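Local coordinates for protein FimX (Pseudomonas aeruginosa PAO1, PDB 3HV8), which carries an EAL-family domain of alpha/beta-barrel type that holds C2E in a pocket, at residues Gly18-Gln26 with Glu69-Leu79. Sequence-based numbering, arbitrary orientation.
With C2E (9,9'-[(2R,3R,3aS,5S,7aR,9R,10R,10aS,12S,14aR)-3,5,10,12-tetrahydroxy-5,12-dioxidooctahydro-2H,7H-difuro[3,2-d:3',2'-j][1,3,7,9,2,8]tetraoxadiphosphacyclododecine-2,9-diyl]bis(2-amino-1,9-dihydro-6H-purin-6-one)), chain B.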
loop_
_atom_site.group_PDB
_atom_site.type_symbol
_atom_site.label_atom_id
_atom_site.label_comp_id
_atom_site.label_asym_id
_atom_site.label_seq_id
_atom_site.Cartn_x
_atom_site.Cartn_y
_atom_site.Cartn_z
ATOM N N GLY A 18 5.646 -23.204 14.519
ATOM C CA GLY A 18 5.798 -24.557 14.009
ATOM C C GLY A 18 6.991 -24.637 13.075
ATOM O O GLY A 18 8.124 -24.398 13.489
ATOM N N ASP A 19 6.709 -24.914 11.820
ATOM C CA ASP A 19 7.620 -24.676 10.747
ATOM C C ASP A 19 6.814 -23.798 9.786
ATOM O O ASP A 19 6.275 -24.267 8.817
ATOM C CB ASP A 19 8.082 -25.982 10.120
ATOM C CG ASP A 19 9.195 -25.809 9.113
ATOM O OD1 ASP A 19 9.295 -24.775 8.537
ATOM O OD2 ASP A 19 9.965 -26.749 8.863
ATOM N N VAL A 20 6.708 -22.524 10.149
ATOM C CA VAL A 20 6.149 -21.502 9.298
ATOM C C VAL A 20 6.795 -21.561 7.918
ATOM O O VAL A 20 6.111 -21.355 6.923
ATOM C CB VAL A 20 6.394 -20.104 9.928
ATOM C CG1 VAL A 20 5.929 -18.999 9.005
ATOM C CG2 VAL A 20 5.687 -20.009 11.275
ATOM N N ILE A 21 8.092 -21.856 7.844
ATOM C CA ILE A 21 8.793 -21.857 6.560
ATOM C C ILE A 21 8.255 -22.954 5.648
ATOM O O ILE A 21 7.913 -22.702 4.487
ATOM C CB ILE A 21 10.325 -21.946 6.711
ATOM C CG1 ILE A 21 10.825 -20.780 7.575
ATOM C CG2 ILE A 21 11.008 -21.951 5.347
ATOM C CD1 ILE A 21 10.284 -19.425 7.139
ATOM N N ALA A 22 8.150 -24.169 6.178
ATOM C CA ALA A 22 7.576 -25.264 5.401
ATOM C C ALA A 22 6.151 -24.949 4.961
ATOM O O ALA A 22 5.775 -25.221 3.818
ATOM C CB ALA A 22 7.606 -26.558 6.212
ATOM N N ILE A 23 5.354 -24.377 5.860
ATOM C CA ILE A 23 3.995 -23.974 5.521
ATOM C C ILE A 23 3.965 -22.935 4.390
ATOM O O ILE A 23 3.163 -23.042 3.464
ATOM C CB ILE A 23 3.231 -23.471 6.756
ATOM C CG1 ILE A 23 2.938 -24.638 7.714
ATOM C CG2 ILE A 23 1.938 -22.782 6.362
ATOM C CD1 ILE A 23 2.276 -24.207 9.005
ATOM N N LEU A 24 4.840 -21.937 4.454
ATOM C CA LEU A 24 4.908 -20.915 3.410
ATOM C C LEU A 24 5.334 -21.473 2.060
ATOM O O LEU A 24 4.757 -21.109 1.025
ATOM C CB LEU A 24 5.867 -19.798 3.831
ATOM C CG LEU A 24 5.362 -18.881 4.947
ATOM C CD1 LEU A 24 6.522 -18.025 5.454
ATOM C CD2 LEU A 24 4.197 -18.008 4.468
ATOM N N GLN A 25 6.349 -22.334 2.064
ATOM C CA GLN A 25 6.822 -22.960 0.831
ATOM C C GLN A 25 5.663 -23.681 0.137
ATOM O O GLN A 25 5.455 -23.536 -1.070
ATOM C CB GLN A 25 7.983 -23.918 1.129
ATOM C CG GLN A 25 9.289 -23.179 1.453
ATOM C CD GLN A 25 10.353 -24.056 2.105
ATOM O OE1 GLN A 25 10.044 -24.988 2.853
ATOM N NE2 GLN A 25 11.617 -23.743 1.838
ATOM N N GLN A 26 4.909 -24.438 0.919
ATOM C CA GLN A 26 3.753 -25.175 0.413
ATOM C C GLN A 26 2.625 -24.233 -0.018
ATOM O O GLN A 26 2.006 -24.424 -1.063
ATOM C CB GLN A 26 3.281 -26.137 1.500
ATOM C CG GLN A 26 1.991 -26.849 1.268
ATOM C CD GLN A 26 1.791 -27.922 2.314
ATOM O OE1 GLN A 26 2.424 -28.975 2.260
ATOM N NE2 GLN A 26 0.934 -27.648 3.292
ATOM N N GLU A 69 2.680 -12.607 11.536
ATOM C CA GLU A 69 3.119 -13.949 11.925
ATOM C C GLU A 69 3.964 -14.688 10.889
ATOM O O GLU A 69 4.469 -15.787 11.173
ATOM C CB GLU A 69 1.915 -14.804 12.307
ATOM C CG GLU A 69 1.043 -14.177 13.379
ATOM C CD GLU A 69 -0.152 -15.039 13.752
ATOM O OE1 GLU A 69 -0.060 -16.277 13.620
ATOM O OE2 GLU A 69 -1.180 -14.477 14.186
ATOM N N PHE A 70 4.144 -14.125 9.698
ATOM C CA PHE A 70 4.903 -14.850 8.675
ATOM C C PHE A 70 5.806 -14.041 7.751
ATOM O O PHE A 70 6.748 -14.593 7.212
ATOM C CB PHE A 70 3.970 -15.748 7.833
ATOM C CG PHE A 70 3.035 -14.988 6.928
ATOM C CD1 PHE A 70 3.432 -14.609 5.661
ATOM C CD2 PHE A 70 1.748 -14.661 7.355
ATOM C CE1 PHE A 70 2.562 -13.903 4.824
ATOM C CE2 PHE A 70 0.873 -13.969 6.525
ATOM C CZ PHE A 70 1.283 -13.587 5.263
ATOM N N LEU A 71 5.533 -12.749 7.530
ATOM C CA LEU A 71 6.333 -11.992 6.558
ATOM C C LEU A 71 7.800 -11.868 6.942
ATOM O O LEU A 71 8.692 -11.975 6.080
ATOM C CB LEU A 71 5.744 -10.596 6.283
ATOM C CG LEU A 71 4.531 -10.545 5.360
ATOM C CD1 LEU A 71 4.149 -9.082 5.142
ATOM C CD2 LEU A 71 4.848 -11.225 4.035
ATOM N N HIS A 72 8.073 -11.663 8.235
ATOM C CA HIS A 72 9.452 -11.580 8.718
ATOM C C HIS A 72 10.245 -12.854 8.449
ATOM O O HIS A 72 11.358 -12.808 7.908
ATOM C CB HIS A 72 9.489 -11.203 10.210
ATOM C CG HIS A 72 8.638 -12.077 11.083
ATOM N ND1 HIS A 72 8.411 -11.805 12.413
ATOM C CD2 HIS A 72 7.942 -13.206 10.801
ATOM C CE1 HIS A 72 7.630 -12.746 12.925
ATOM N NE2 HIS A 72 7.333 -13.604 11.969
ATOM N N ALA A 73 9.655 -13.993 8.808
ATOM C CA ALA A 73 10.310 -15.276 8.651
ATOM C C ALA A 73 10.456 -15.577 7.162
ATOM O O ALA A 73 11.467 -16.080 6.714
ATOM C CB ALA A 73 9.491 -16.351 9.359
ATOM N N ALA A 74 9.451 -15.196 6.384
ATOM C CA ALA A 74 9.509 -15.401 4.941
ATOM C C ALA A 74 10.722 -14.715 4.336
ATOM O O ALA A 74 11.480 -15.310 3.565
ATOM C CB ALA A 74 8.239 -14.895 4.286
ATOM N N LYS A 75 10.915 -13.447 4.677
ATOM C CA LYS A 75 12.054 -12.719 4.128
ATOM C C LYS A 75 13.397 -13.364 4.504
ATOM O O LYS A 75 14.282 -13.531 3.658
ATOM C CB LYS A 75 12.007 -11.242 4.534
ATOM C CG LYS A 75 13.108 -10.451 3.873
ATOM C CD LYS A 75 12.803 -8.956 3.863
ATOM C CE LYS A 75 12.662 -8.408 5.276
ATOM N NZ LYS A 75 12.225 -6.969 5.269
ATOM N N GLU A 76 13.525 -13.759 5.767
ATOM C CA GLU A 76 14.766 -14.367 6.243
ATOM C C GLU A 76 15.044 -15.704 5.533
ATOM O O GLU A 76 16.206 -16.062 5.295
ATOM C CB GLU A 76 14.726 -14.507 7.771
ATOM C CG GLU A 76 15.946 -15.192 8.409
ATOM C CD GLU A 76 17.270 -14.447 8.240
ATOM O OE1 GLU A 76 18.294 -15.023 8.659
ATOM O OE2 GLU A 76 17.312 -13.306 7.715
ATOM N N ALA A 77 13.975 -16.397 5.140
ATOM C CA ALA A 77 14.082 -17.684 4.449
ATOM C C ALA A 77 14.134 -17.554 2.932
ATOM O O ALA A 77 14.092 -18.560 2.227
ATOM C CB ALA A 77 12.905 -18.610 4.828
ATOM N N GLY A 78 14.189 -16.326 2.416
ATOM C CA GLY A 78 14.325 -16.132 0.985
ATOM C C GLY A 78 13.039 -16.314 0.192
ATOM O O GLY A 78 13.088 -16.601 -1.003
ATOM N N LEU A 79 11.900 -16.133 0.851
ATOM C CA LEU A 79 10.588 -16.325 0.228
ATOM C C LEU A 79 9.823 -15.022 -0.027
ATOM O O LEU A 79 8.709 -15.063 -0.555
ATOM C CB LEU A 79 9.722 -17.235 1.103
ATOM C CG LEU A 79 10.269 -18.655 1.326
ATOM C CD1 LEU A 79 9.329 -19.447 2.244
ATOM C CD2 LEU A 79 10.501 -19.385 -0.003
HETATM P P1 C2E B . 0.231 -1.495 7.036
HETATM O O2P C2E B . 0.608 -0.070 6.419
HETATM O O1P C2E B . 0.339 -1.354 8.503
HETATM O "O5'" C2E B . -1.284 -1.935 6.809
HETATM C "C5'" C2E B . -2.277 -1.382 7.694
HETATM C "C4'" C2E B . -2.643 -2.309 8.873
HETATM O "O4'" C2E B . -3.697 -1.681 9.643
HETATM C "C3'" C2E B . -3.278 -3.543 8.244
HETATM O "O3'" C2E B . -2.911 -4.704 9.005
HETATM C "C2'" C2E B . -4.797 -3.252 8.279
HETATM O "O2'" C2E B . -5.597 -4.416 8.369
HETATM C "C1'" C2E B . -4.901 -2.430 9.564
HETATM N N9 C2E B . -6.026 -1.510 9.613
HETATM C C8 C2E B . -6.783 -1.060 8.557
HETATM N N7 C2E B . -7.588 -0.106 8.967
HETATM C C5 C2E B . -7.396 0.080 10.306
HETATM C C6 C2E B . -7.975 0.943 11.263
HETATM O O6 C2E B . -8.818 1.794 10.974
HETATM N N1 C2E B . -7.539 0.822 12.525
HETATM C C2 C2E B . -6.588 -0.085 12.877
HETATM N N2 C2E B . -6.191 -0.145 14.188
HETATM N N3 C2E B . -6.041 -0.893 11.999
HETATM C C4 C2E B . -6.419 -0.824 10.722
HETATM P P11 C2E B . -2.446 -6.001 8.175
HETATM O O21 C2E B . -2.173 -7.155 9.210
HETATM O O11 C2E B . -3.413 -6.324 7.106
HETATM O O5A C2E B . -1.104 -5.550 7.459
HETATM C C5A C2E B . 0.023 -5.181 8.265
HETATM C C4A C2E B . 1.253 -4.945 7.393
HETATM O O4A C2E B . 1.577 -6.157 6.695
HETATM C C3A C2E B . 1.066 -3.897 6.294
HETATM O O3A C2E B . 1.344 -2.576 6.740
HETATM C C2A C2E B . 2.181 -4.301 5.326
HETATM O O2A C2E B . 3.459 -3.877 5.830
HETATM C C1A C2E B . 2.158 -5.829 5.449
HETATM N N91 C2E B . 1.324 -6.374 4.384
HETATM C C81 C2E B . -0.019 -6.620 4.392
HETATM N N71 C2E B . -0.358 -7.112 3.232
HETATM C C51 C2E B . 0.755 -7.272 2.454
HETATM C C61 C2E B . 1.025 -7.774 1.165
HETATM O O61 C2E B . 0.139 -8.121 0.374
HETATM N N11 C2E B . 2.329 -7.760 0.784
HETATM C C21 C2E B . 3.338 -7.299 1.585
HETATM N N21 C2E B . 4.617 -7.280 1.107
HETATM N N31 C2E B . 3.102 -6.805 2.773
HETATM C C41 C2E B . 1.838 -6.806 3.213
#
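I21 and L24 reach the 69-79 segment through similar first torsions, each placing CG1 or CG anti to the carbonyl carbon, beside the backbone N (chi1 -57° for I21). I21 then folds back at chi2 (-49°), which brings CD1 against two alanines one helical turn apart, 3.9 Å from A73 CB and 3.6 Å from A77 CB. L24 splits its methyls: CD1 lies 3.8 Å from A74 CB, while CD2 approaches F70 CD1 obliquely at 3.7 Å, the two side chains crossing near a right angle. Beside them, V20 CG1 meets F70 CB at 4.0 Å. At the far end, L79 CD1 is 3.8 Å from both L24 CB and Q25 CG; L79 follows G78, whose positive phi belongs to the Schellman motif ending helix 71-76. The short helix axes, 9.8 Å apart, cross at -81°. Helix 20-26 meets small alanines flanked by F70 and L79. Beyond the contact, F70 packs on L55 and L57 of strand 49-58, and A74 on I83 of helix 80-96. L71, directed away from helix 20-26, touches C2E. Carbon-carbon contacts without polar bonds between the segments imply apolar van der Waals packing, joining the first helix to the side of helix 71-76 away from L71.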